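Local coordinates for periplasmic binding protein/LacI transcriptional regulator (Alkaliphilus metalliredigens, PDB 3CTP) that probably represses transcription as a LacI-family DNA-binding regulator and binds the sugar beta-D-xylulofuranose in a pocket resembling that of periplasmic binding proteins, at residues F141-L146 against V183-E188; T98-E103 against A122-C127; S153-N158 against D310-V315. All coordinates share one frame; numbering follows the deposited sequence. Where two conformers were deposited one is given.

Contact 1: F141-L146 against V183-E188. With XLF (beta-D-xylulofuranose), chain C.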
loop_
_atom_site.group_PDB
_atom_site.type_symbol
_atom_site.label_atom_id
_atom_site.label_comp_id
_atom_site.label_asym_id
_atom_site.label_seq_id
_atom_site.Cartn_x
_atom_site.Cartn_y
_atom_site.Cartn_z
ATOM N N PHE A 141 -7.301 -4.919 17.092
ATOM C CA PHE A 141 -7.445 -3.523 16.623
ATOM C C PHE A 141 -8.879 -3.266 16.098
ATOM O O PHE A 141 -9.349 -3.993 15.205
ATOM C CB PHE A 141 -6.370 -3.207 15.551
ATOM C CG PHE A 141 -6.494 -1.820 14.941
ATOM C CD1 PHE A 141 -6.296 -0.683 15.716
ATOM C CD2 PHE A 141 -6.803 -1.666 13.595
ATOM C CE1 PHE A 141 -6.407 0.602 15.131
ATOM C CE2 PHE A 141 -6.920 -0.390 13.013
ATOM C CZ PHE A 141 -6.723 0.725 13.783
ATOM N N GLU A 142 -9.569 -2.288 16.705
ATOM C CA GLU A 142 -10.930 -1.842 16.329
ATOM C C GLU A 142 -12.096 -2.715 16.715
ATOM O O GLU A 142 -12.979 -2.278 17.470
ATOM C CB GLU A 142 -11.029 -1.499 14.844
ATOM C CG GLU A 142 -10.203 -0.244 14.559
ATOM C CD GLU A 142 -10.354 0.281 13.136
ATOM O OE1 GLU A 142 -9.887 1.423 12.889
ATOM O OE2 GLU A 142 -10.928 -0.436 12.281
ATOM N N ASN A 143 -12.180 -3.908 16.125
ATOM C CA ASN A 143 -13.374 -4.702 16.351
ATOM C C ASN A 143 -13.191 -5.564 17.585
ATOM O O ASN A 143 -12.146 -6.204 17.762
ATOM C CB ASN A 143 -13.642 -5.622 15.152
ATOM C CG ASN A 143 -14.267 -4.904 13.978
ATOM O OD1 ASN A 143 -14.475 -3.693 13.991
ATOM N ND2 ASN A 143 -14.577 -5.674 12.929
ATOM N N HIS A 144 -14.226 -5.591 18.411
ATOM C CA HIS A 144 -14.219 -6.401 19.627
ATOM C C HIS A 144 -14.400 -7.859 19.260
ATOM O O HIS A 144 -15.260 -8.198 18.455
ATOM C CB HIS A 144 -15.363 -5.942 20.535
ATOM C CG HIS A 144 -15.120 -4.595 21.137
ATOM N ND1 HIS A 144 -15.386 -3.419 20.467
ATOM C CD2 HIS A 144 -14.588 -4.235 22.331
ATOM C CE1 HIS A 144 -15.027 -2.390 21.221
ATOM N NE2 HIS A 144 -14.540 -2.858 22.356
ATOM N N ILE A 145 -13.645 -8.741 19.904
ATOM C CA ILE A 145 -13.705 -10.147 19.558
ATOM C C ILE A 145 -14.407 -10.937 20.648
ATOM O O ILE A 145 -15.512 -11.475 20.434
ATOM C CB ILE A 145 -12.284 -10.668 19.293
ATOM C CG1 ILE A 145 -11.702 -9.872 18.147
ATOM C CG2 ILE A 145 -12.331 -12.150 18.866
ATOM C CD1 ILE A 145 -10.304 -10.348 17.729
ATOM N N LEU A 146 -13.786 -10.971 21.813
ATOM C CA LEU A 146 -14.394 -11.611 22.977
ATOM C C LEU A 146 -14.117 -10.719 24.164
ATOM O O LEU A 146 -13.190 -9.901 24.124
ATOM C CB LEU A 146 -13.759 -12.960 23.226
ATOM C CG LEU A 146 -13.982 -14.057 22.181
ATOM C CD1 LEU A 146 -13.054 -15.228 22.459
ATOM C CD2 LEU A 146 -15.448 -14.531 22.148
ATOM N N VAL A 183 -19.808 -3.775 9.129
ATOM C CA VAL A 183 -19.021 -4.711 9.923
ATOM C C VAL A 183 -17.753 -4.080 10.486
ATOM O O VAL A 183 -17.049 -4.742 11.244
ATOM C CB VAL A 183 -18.645 -5.957 9.104
ATOM C CG1 VAL A 183 -19.926 -6.732 8.770
ATOM C CG2 VAL A 183 -17.890 -5.590 7.852
ATOM N N PHE A 184 -17.447 -2.826 10.121
ATOM C CA PHE A 184 -16.287 -2.140 10.703
ATOM C C PHE A 184 -16.792 -1.299 11.867
ATOM O O PHE A 184 -17.421 -0.246 11.647
ATOM C CB PHE A 184 -15.633 -1.182 9.691
ATOM C CG PHE A 184 -15.108 -1.831 8.415
ATOM C CD1 PHE A 184 -14.962 -3.209 8.284
ATOM C CD2 PHE A 184 -14.714 -1.000 7.363
ATOM C CE1 PHE A 184 -14.460 -3.762 7.075
ATOM C CE2 PHE A 184 -14.189 -1.525 6.195
ATOM C CZ PHE A 184 -14.063 -2.910 6.064
ATOM N N GLU A 185 -16.542 -1.737 13.101
ATOM C CA GLU A 185 -16.994 -0.958 14.250
ATOM C C GLU A 185 -16.497 0.487 14.164
ATOM O O GLU A 185 -17.184 1.405 14.605
ATOM C CB GLU A 185 -16.503 -1.598 15.570
ATOM C CG GLU A 185 -17.225 -2.897 15.884
ATOM C CD GLU A 185 -16.866 -3.449 17.256
ATOM O OE1 GLU A 185 -16.722 -2.655 18.206
ATOM O OE2 GLU A 185 -16.670 -4.660 17.338
ATOM N N ALA A 186 -15.284 0.674 13.655
ATOM C CA ALA A 186 -14.708 2.017 13.620
ATOM C C ALA A 186 -15.509 2.945 12.732
ATOM O O ALA A 186 -15.743 4.099 13.085
ATOM C CB ALA A 186 -13.260 1.961 13.158
ATOM N N THR A 187 -15.892 2.464 11.549
ATOM C CA THR A 187 -16.629 3.358 10.661
ATOM C C THR A 187 -18.053 3.577 11.152
ATOM O O THR A 187 -18.664 4.637 10.883
ATOM C CB THR A 187 -16.583 2.911 9.178
ATOM O OG1 THR A 187 -17.120 1.599 9.036
ATOM C CG2 THR A 187 -15.136 2.857 8.713
ATOM N N GLU A 188 -18.602 2.600 11.853
ATOM C CA GLU A 188 -19.938 2.801 12.435
ATOM C C GLU A 188 -19.879 3.921 13.477
ATOM O O GLU A 188 -20.784 4.744 13.549
ATOM C CB GLU A 188 -20.477 1.529 13.084
ATOM C CG GLU A 188 -20.912 0.461 12.060
ATOM C CD GLU A 188 -22.125 0.928 11.262
ATOM O OE1 GLU A 188 -23.263 0.821 11.766
ATOM O OE2 GLU A 188 -21.953 1.429 10.144
HETATM O O4 XLF C . -11.754 0.434 9.859
HETATM C C4 XLF C . -11.369 1.782 9.581
HETATM C C5 XLF C . -11.758 2.080 8.141
HETATM O O5 XLF C . -10.532 2.136 7.403
HETATM C C3 XLF C . -9.856 1.928 9.604
HETATM O O3 XLF C . -9.410 2.654 10.757
HETATM C C2 XLF C . -9.609 2.695 8.334
HETATM O O2 XLF C . -9.909 4.095 8.512
HETATM C C1 XLF C . -8.204 2.510 7.800
HETATM O O1 XLF C . -8.090 3.170 6.529
HETATM O O HOH W 1 -13.529 -1.399 12.514
#
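The beta-D-xylulofuranose pocket is lined here by Glu142, from the loop after strand 138-141, and by Ala186, from the first turn of helix 185-200. Beyond CG the Glu142 chain is extended, with CD anti to CA (chi2 -174°), and its carboxylate takes one sugar hydroxyl on each oxygen: OE1 accepts from XLF O3 at 2.5 Å and OE2 from XLF O4 at 2.7 Å. The methyl of Ala186 packs on this carboxylate, CB lying 3.4 Å from Glu142 CD. Water 1 donates to Glu142 OE2 and to Asn143 OD1 and accepts from Ala186 N, tying the sugar-binding group to the start of the helix.

Asn143 uses both ends of its amide. OD1 accepts from Glu185 N at 3.0 Å, the donor tilted 24° from the carbonyl plane, while ND2 donates to Val183 O at 3.1 Å and has another acceptor in Ser125 O. Glu185 returns across the interface to grip His144 with both oxygens. OE1 receives ND1 of His144 on its syn lone pair at 2.7 Å, in the plane of the ring, whereas OE2 meets the backbone N of His144 from above the carboxylate plane at 2.8 Å. Ring and carboxylate are nearly coplanar, 14° apart, and NE2 of the same ring reaches Asp310. An alanine at Glu185 would probably leave ND1 and the backbone N of His144 without these acceptors and set the imidazole freer to turn.

The first segment starts at the end of strand 138-141 of the seven-stranded sheet and the second follows a strand of the four-stranded sheet, so the contact bridges two lobes with the sugar between them, an arrangement characteristic of the LacI and periplasmic-binding-protein fold.

Contact 2: T98-E103 against A122-C127. With XLF (beta-D-xylulofuranose), chain C.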
loop_
_atom_site.group_PDB
_atom_site.type_symbol
_atom_site.label_atom_id
_atom_site.label_comp_id
_atom_site.label_asym_id
_atom_site.label_seq_id
_atom_site.Cartn_x
_atom_site.Cartn_y
_atom_site.Cartn_z
ATOM N N THR A 98 -5.996 -10.619 5.617
ATOM C CA THR A 98 -7.328 -11.294 5.799
ATOM C C THR A 98 -8.404 -10.780 4.863
ATOM O O THR A 98 -9.465 -11.402 4.728
ATOM C CB THR A 98 -7.876 -11.174 7.225
ATOM O OG1 THR A 98 -8.121 -9.797 7.500
ATOM C CG2 THR A 98 -6.916 -11.784 8.252
ATOM N N ASP A 99 -8.154 -9.654 4.196
ATOM C CA ASP A 99 -9.107 -9.096 3.230
ATOM C C ASP A 99 -10.530 -8.956 3.735
ATOM O O ASP A 99 -11.494 -9.135 2.984
ATOM C CB ASP A 99 -9.129 -9.940 1.969
ATOM C CG ASP A 99 -8.063 -9.549 1.028
ATOM O OD1 ASP A 99 -7.806 -8.326 0.905
ATOM O OD2 ASP A 99 -7.483 -10.467 0.433
ATOM N N ASP A 100 -10.664 -8.626 5.008
ATOM C CA ASP A 100 -11.978 -8.469 5.605
ATOM C C ASP A 100 -12.870 -9.663 5.297
ATOM O O ASP A 100 -14.090 -9.529 5.116
ATOM C CB ASP A 100 -12.649 -7.192 5.112
ATOM C CG ASP A 100 -11.902 -5.939 5.576
ATOM O OD1 ASP A 100 -11.630 -5.820 6.793
ATOM O OD2 ASP A 100 -11.635 -5.069 4.728
ATOM N N ASP A 101 -12.274 -10.842 5.345
ATOM C CA ASP A 101 -13.017 -12.076 5.081
ATOM C C ASP A 101 -12.915 -13.001 6.279
ATOM O O ASP A 101 -11.820 -13.348 6.725
ATOM C CB ASP A 101 -12.447 -12.776 3.852
ATOM C CG ASP A 101 -13.236 -14.028 3.494
ATOM O OD1 ASP A 101 -14.337 -13.898 2.929
ATOM O OD2 ASP A 101 -12.774 -15.115 3.813
ATOM N N LYS A 102 -14.063 -13.414 6.795
ATOM C CA LYS A 102 -14.082 -14.243 7.981
ATOM C C LYS A 102 -13.344 -15.559 7.746
ATOM O O LYS A 102 -12.655 -16.073 8.624
ATOM C CB LYS A 102 -15.553 -14.506 8.387
ATOM C CG LYS A 102 -15.699 -15.126 9.767
ATOM C CD LYS A 102 -17.169 -15.408 10.138
ATOM C CE LYS A 102 -18.045 -14.185 9.936
ATOM N NZ LYS A 102 -19.359 -14.325 10.674
ATOM N N GLU A 103 -13.499 -16.150 6.567
ATOM C CA GLU A 103 -12.840 -17.438 6.361
ATOM C C GLU A 103 -11.317 -17.315 6.205
ATOM O O GLU A 103 -10.566 -18.191 6.629
ATOM C CB GLU A 103 -13.472 -18.178 5.186
ATOM C CG GLU A 103 -15.005 -18.288 5.333
ATOM C CD GLU A 103 -15.488 -18.867 6.678
ATOM O OE1 GLU A 103 -14.915 -19.867 7.170
ATOM O OE2 GLU A 103 -16.472 -18.326 7.235
ATOM N N ALA A 122 -5.048 -8.974 15.946
ATOM C CA ALA A 122 -6.207 -9.247 15.091
ATOM C C ALA A 122 -6.935 -7.961 14.689
ATOM O O ALA A 122 -7.670 -7.362 15.491
ATOM C CB ALA A 122 -7.164 -10.186 15.844
ATOM N N SER A 123 -6.747 -7.539 13.439
ATOM C CA SER A 123 -7.282 -6.251 12.990
ATOM C C SER A 123 -8.661 -6.400 12.358
ATOM O O SER A 123 -8.885 -7.280 11.499
ATOM C CB SER A 123 -6.314 -5.523 12.011
ATOM O OG SER A 123 -5.045 -5.356 12.607
ATOM N N ARG A 124 -9.589 -5.537 12.773
ATOM C CA ARG A 124 -10.883 -5.489 12.125
ATOM C C ARG A 124 -11.486 -6.904 12.016
ATOM O O ARG A 124 -12.062 -7.306 10.981
ATOM C CB ARG A 124 -10.775 -4.778 10.761
ATOM C CG ARG A 124 -12.032 -4.039 10.384
ATOM C CD ARG A 124 -11.706 -2.828 9.512
ATOM N NE ARG A 124 -11.272 -3.228 8.163
ATOM C CZ ARG A 124 -10.813 -2.352 7.268
ATOM N NH1 ARG A 124 -10.465 -2.757 6.049
ATOM N NH2 ARG A 124 -10.738 -1.053 7.595
ATOM N N SER A 125 -11.376 -7.647 13.107
ATOM C CA SER A 125 -11.803 -9.048 13.113
ATOM C C SER A 125 -13.298 -9.226 12.861
ATOM O O SER A 125 -14.123 -8.449 13.360
ATOM C CB SER A 125 -11.472 -9.685 14.480
ATOM O OG SER A 125 -11.928 -11.047 14.518
ATOM N N GLN A 126 -13.641 -10.296 12.138
ATOM C CA GLN A 126 -15.042 -10.719 12.001
ATOM C C GLN A 126 -15.373 -12.025 12.721
ATOM O O GLN A 126 -16.503 -12.529 12.642
ATOM C CB GLN A 126 -15.435 -10.812 10.536
ATOM C CG GLN A 126 -15.354 -9.450 9.858
ATOM C CD GLN A 126 -15.857 -9.490 8.443
ATOM O OE1 GLN A 126 -16.721 -10.312 8.094
ATOM N NE2 GLN A 126 -15.331 -8.606 7.609
ATOM N N CYS A 127 -14.410 -12.572 13.436
ATOM C CA CYS A 127 -14.695 -13.753 14.261
ATOM C C CYS A 127 -15.033 -13.422 15.700
ATOM O O CYS A 127 -14.986 -12.268 16.142
ATOM C CB CYS A 127 -13.509 -14.690 14.265
ATOM S SG CYS A 127 -12.966 -15.076 12.607
HETATM O O4 XLF C . -11.754 0.434 9.859
HETATM C C4 XLF C . -11.369 1.782 9.581
HETATM C C5 XLF C . -11.758 2.080 8.141
HETATM O O5 XLF C . -10.532 2.136 7.403
HETATM C C3 XLF C . -9.856 1.928 9.604
HETATM O O3 XLF C . -9.410 2.654 10.757
HETATM C C2 XLF C . -9.609 2.695 8.334
HETATM O O2 XLF C . -9.909 4.095 8.512
HETATM C C1 XLF C . -8.204 2.510 7.800
HETATM O O1 XLF C . -8.090 3.170 6.529
HETATM O O HOH W 2 -9.286 -9.307 9.745
HETATM O O HOH W 3 -13.239 -6.931 8.670
HETATM O O HOH W 4 -16.489 -11.958 5.807
HETATM O O HOH W 5 -18.670 -13.658 14.028
#
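A bend in the Arg124 chain at chi3 (71°) turns NE toward Asp100, whose CG stands anti to its own carbonyl carbon, beside the backbone N (chi1 -65°). The two groups meet as a side-on, two-nitrogen salt bridge. Arg124 NE donates to Asp100 OD1 at 3.0 Å, arriving on the syn side of that oxygen, and Arg124 NH1 donates to the syn lone pair of Asp100 OD2 at 2.9 Å. The match is not flat: the carboxylate and guanidinium planes are 34° apart, and OD2 is the oxygen tilted from the guanidinium plane.

Asp213 forms a second salt bridge to NH1, and Phe184 makes a cation-pi contact with the same guanidinium. NH2 serves the ligand, donating to XLF O4 at 2.9 Å and weakly to XLF O5.

Beside the ion pair, water 3 donates to Asp100 OD1 and Arg124 O and accepts from Gln126 NE2, so one solvent molecule joins carboxylate, backbone and amide. Gln126 OE1 receives water 4, which also accepts from Lys102 N at the start of helix 102-114. Further along, the Lys102 chain runs past a carbonyl, with CE 3.5 Å from Gln126 O, and its CG makes an apolar contact 3.9 Å from SG of Cys127.

With NE and NH1 committed to aspartates and NH2 turned to the sugar, Asp100 is a second-shell residue that probably helps, with Asp213 and Phe184, to fix the rotation of the ligand-binding guanidinium, and the flanking carboxylates would probably stabilise its positive charge.

Contact 3: S153-N158 against D310-V315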
loop_
_atom_site.group_PDB
_atom_site.type_symbol
_atom_site.label_atom_id
_atom_site.label_comp_id
_atom_site.label_asym_id
_atom_site.label_seq_id
_atom_site.Cartn_x
_atom_site.Cartn_y
_atom_site.Cartn_z
ATOM N N SER A 153 -8.106 1.081 19.753
ATOM C CA SER A 153 -8.678 1.783 18.619
ATOM C C SER A 153 -8.378 3.253 18.703
ATOM O O SER A 153 -7.941 3.712 19.752
ATOM C CB SER A 153 -10.181 1.557 18.639
ATOM O OG SER A 153 -10.785 2.121 17.486
ATOM N N SER A 154 -8.579 3.999 17.609
ATOM C CA SER A 154 -8.604 5.451 17.726
ATOM C C SER A 154 -9.978 5.887 18.230
ATOM O O SER A 154 -10.904 5.090 18.265
ATOM C CB SER A 154 -8.336 6.130 16.383
ATOM O OG SER A 154 -7.008 5.854 15.914
ATOM N N ASP A 155 -10.106 7.162 18.594
ATOM C CA ASP A 155 -11.382 7.703 19.063
ATOM C C ASP A 155 -12.276 8.022 17.878
ATOM O O ASP A 155 -12.459 9.168 17.470
ATOM C CB ASP A 155 -11.108 8.944 19.930
ATOM C CG ASP A 155 -12.334 9.459 20.618
ATOM O OD1 ASP A 155 -13.446 8.902 20.422
ATOM O OD2 ASP A 155 -12.157 10.474 21.333
ATOM N N ASN A 156 -12.835 6.971 17.310
ATOM C CA ASN A 156 -13.571 7.136 16.059
ATOM C C ASN A 156 -14.881 7.907 16.194
ATOM O O ASN A 156 -15.285 8.634 15.273
ATOM C CB ASN A 156 -13.781 5.742 15.477
ATOM C CG ASN A 156 -12.483 5.193 14.917
ATOM O OD1 ASN A 156 -11.849 5.848 14.083
ATOM N ND2 ASN A 156 -12.045 4.026 15.427
ATOM N N TYR A 157 -15.533 7.783 17.344
ATOM C CA TYR A 157 -16.769 8.514 17.544
ATOM C C TYR A 157 -16.487 10.015 17.531
ATOM O O TYR A 157 -17.119 10.792 16.793
ATOM C CB TYR A 157 -17.442 8.110 18.870
ATOM C CG TYR A 157 -18.657 8.964 19.114
ATOM C CD1 TYR A 157 -19.896 8.636 18.554
ATOM C CD2 TYR A 157 -18.556 10.143 19.844
ATOM C CE1 TYR A 157 -21.008 9.444 18.746
ATOM C CE2 TYR A 157 -19.652 10.961 20.022
ATOM C CZ TYR A 157 -20.873 10.608 19.473
ATOM O OH TYR A 157 -21.957 11.458 19.636
ATOM N N ASN A 158 -15.558 10.436 18.333
ATOM C CA ASN A 158 -15.249 11.853 18.392
ATOM C C ASN A 158 -14.632 12.378 17.092
ATOM O O ASN A 158 -14.897 13.470 16.716
ATOM C CB ASN A 158 -14.367 12.204 19.578
ATOM C CG ASN A 158 -15.128 12.232 20.890
ATOM O OD1 ASN A 158 -16.248 12.619 20.958
ATOM N ND2 ASN A 158 -14.464 11.831 21.915
ATOM N N ASP A 310 -11.116 -1.371 26.898
ATOM C CA ASP A 310 -10.785 -0.657 25.653
ATOM C C ASP A 310 -9.660 0.351 25.871
ATOM O O ASP A 310 -9.650 1.090 26.866
ATOM C CB ASP A 310 -11.975 0.166 25.152
ATOM C CG ASP A 310 -13.165 -0.685 24.724
ATOM O OD1 ASP A 310 -12.996 -1.882 24.440
ATOM O OD2 ASP A 310 -14.288 -0.137 24.674
ATOM N N TYR A 311 -8.731 0.401 24.910
ATOM C CA TYR A 311 -7.716 1.453 24.881
ATOM C C TYR A 311 -8.019 2.337 23.693
ATOM O O TYR A 311 -7.941 1.861 22.567
ATOM C CB TYR A 311 -6.322 0.845 24.715
ATOM C CG TYR A 311 -5.731 0.347 26.035
ATOM C CD1 TYR A 311 -6.292 -0.724 26.718
ATOM C CD2 TYR A 311 -4.616 0.983 26.595
ATOM C CE1 TYR A 311 -5.762 -1.155 27.943
ATOM C CE2 TYR A 311 -4.078 0.549 27.804
ATOM C CZ TYR A 311 -4.657 -0.503 28.480
ATOM O OH TYR A 311 -4.095 -0.888 29.687
ATOM N N ILE A 312 -8.402 3.590 23.929
ATOM C CA ILE A 312 -8.836 4.481 22.843
ATOM C C ILE A 312 -7.903 5.669 22.747
ATOM O O ILE A 312 -7.712 6.401 23.737
ATOM C CB ILE A 312 -10.279 4.954 23.133
ATOM C CG1 ILE A 312 -11.186 3.732 23.236
ATOM C CG2 ILE A 312 -10.766 5.886 22.046
ATOM C CD1 ILE A 312 -12.628 4.071 23.570
ATOM N N MET A 313 -7.274 5.854 21.579
ATOM C CA MET A 313 -6.297 6.933 21.380
ATOM C C MET A 313 -6.915 8.186 20.747
ATOM O O MET A 313 -7.746 8.115 19.848
ATOM C CB MET A 313 -5.115 6.494 20.460
ATOM C CG MET A 313 -4.237 5.316 20.883
ATOM S SD MET A 313 -3.401 5.482 22.495
ATOM C CE MET A 313 -4.543 4.352 23.129
ATOM N N GLU A 314 -6.458 9.348 21.201
ATOM C CA GLU A 314 -7.001 10.621 20.768
ATOM C C GLU A 314 -6.706 10.892 19.294
ATOM O O GLU A 314 -5.595 10.628 18.805
ATOM C CB GLU A 314 -6.334 11.721 21.624
ATOM C CG GLU A 314 -6.751 13.145 21.315
ATOM C CD GLU A 314 -6.090 14.164 22.243
ATOM O OE1 GLU A 314 -5.320 13.754 23.132
ATOM O OE2 GLU A 314 -6.328 15.376 22.064
ATOM N N VAL A 315 -7.696 11.480 18.618
ATOM C CA VAL A 315 -7.562 11.927 17.222
ATOM C C VAL A 315 -7.563 13.448 17.146
ATOM O O VAL A 315 -7.939 14.133 18.107
ATOM C CB VAL A 315 -8.698 11.359 16.325
ATOM C CG1 VAL A 315 -8.614 9.827 16.339
ATOM C CG2 VAL A 315 -10.045 11.818 16.821
HETATM O O HOH W 6 -10.103 12.153 20.326
#
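Ser153, Asp155 and Val315 bury the most surface where strands 151-154 and 311-318 run side by side as parallel neighbours in the seven-stranded mixed sheet of one lobe, just before the chain crosses by helix 156-169 to the other. Ser153 contributes mainly through its backbone: its N donates to Tyr311 O at 2.9 Å, and its O accepts from Met313 N at 2.9 Å in the carbonyl plane. This pattern, in which one residue bonds to the two that flank its bridge partner Ile312, is the signature of parallel pairing. The CA-H of Ile312 also points at Ser153 O.

Asp155 takes the next bond in the register, N to Met313 O at 2.8 Å, but its N-H...O angle has fallen to 132° as the chain leaves the sheet. Here Asp155 is the centre of an inverse gamma turn and also the N-cap of that helix. CG, anti to the backbone N (chi1 -172°), swings toward the helix start. OD1 takes a weak capping bond from Asn158 N, and OD2 accepts from Asn158 ND2 on its syn lone pair at 2.7 Å. CB of Asp155 rests 3.7 Å from CG2 of Ile312.

Val315 covers the same exit with two methyls. CG1 packs on Ser154 CB, and CG2 lies 3.6 Å from Asp155 O. Ser154 itself sends OG to Gln284, a ligand-pocket residue, which places this edge of the contact in the second shell of the sugar site. Between the segments, water 6 donates to Asp155 OD2 at 2.8 Å and accepts from Val315 N at 3.0 Å.

Along the chain contact 2 closes before contact 1 or contact 3 opens, whereas the segments of contacts 1 and 3 alternate. The centre of contact 1 is about 10 Å from that of contact 2 and about 12 Å from that of contact 3. Contacts 2 and 3 lie about 20 Å apart between centres, about 9 Å between nearest atoms. All three reach the seven-stranded sheet. Contact 1 spans the lobes, Glu142 from one and Ala186 and Thr187 on helix 185-200 from the other meeting the sugar, consistent with ligand-driven closure; contact 2 adds Arg124 from the first. Contact 3 pairs two strands where the chain passes to the other lobe, consistent with the hinge of this fold.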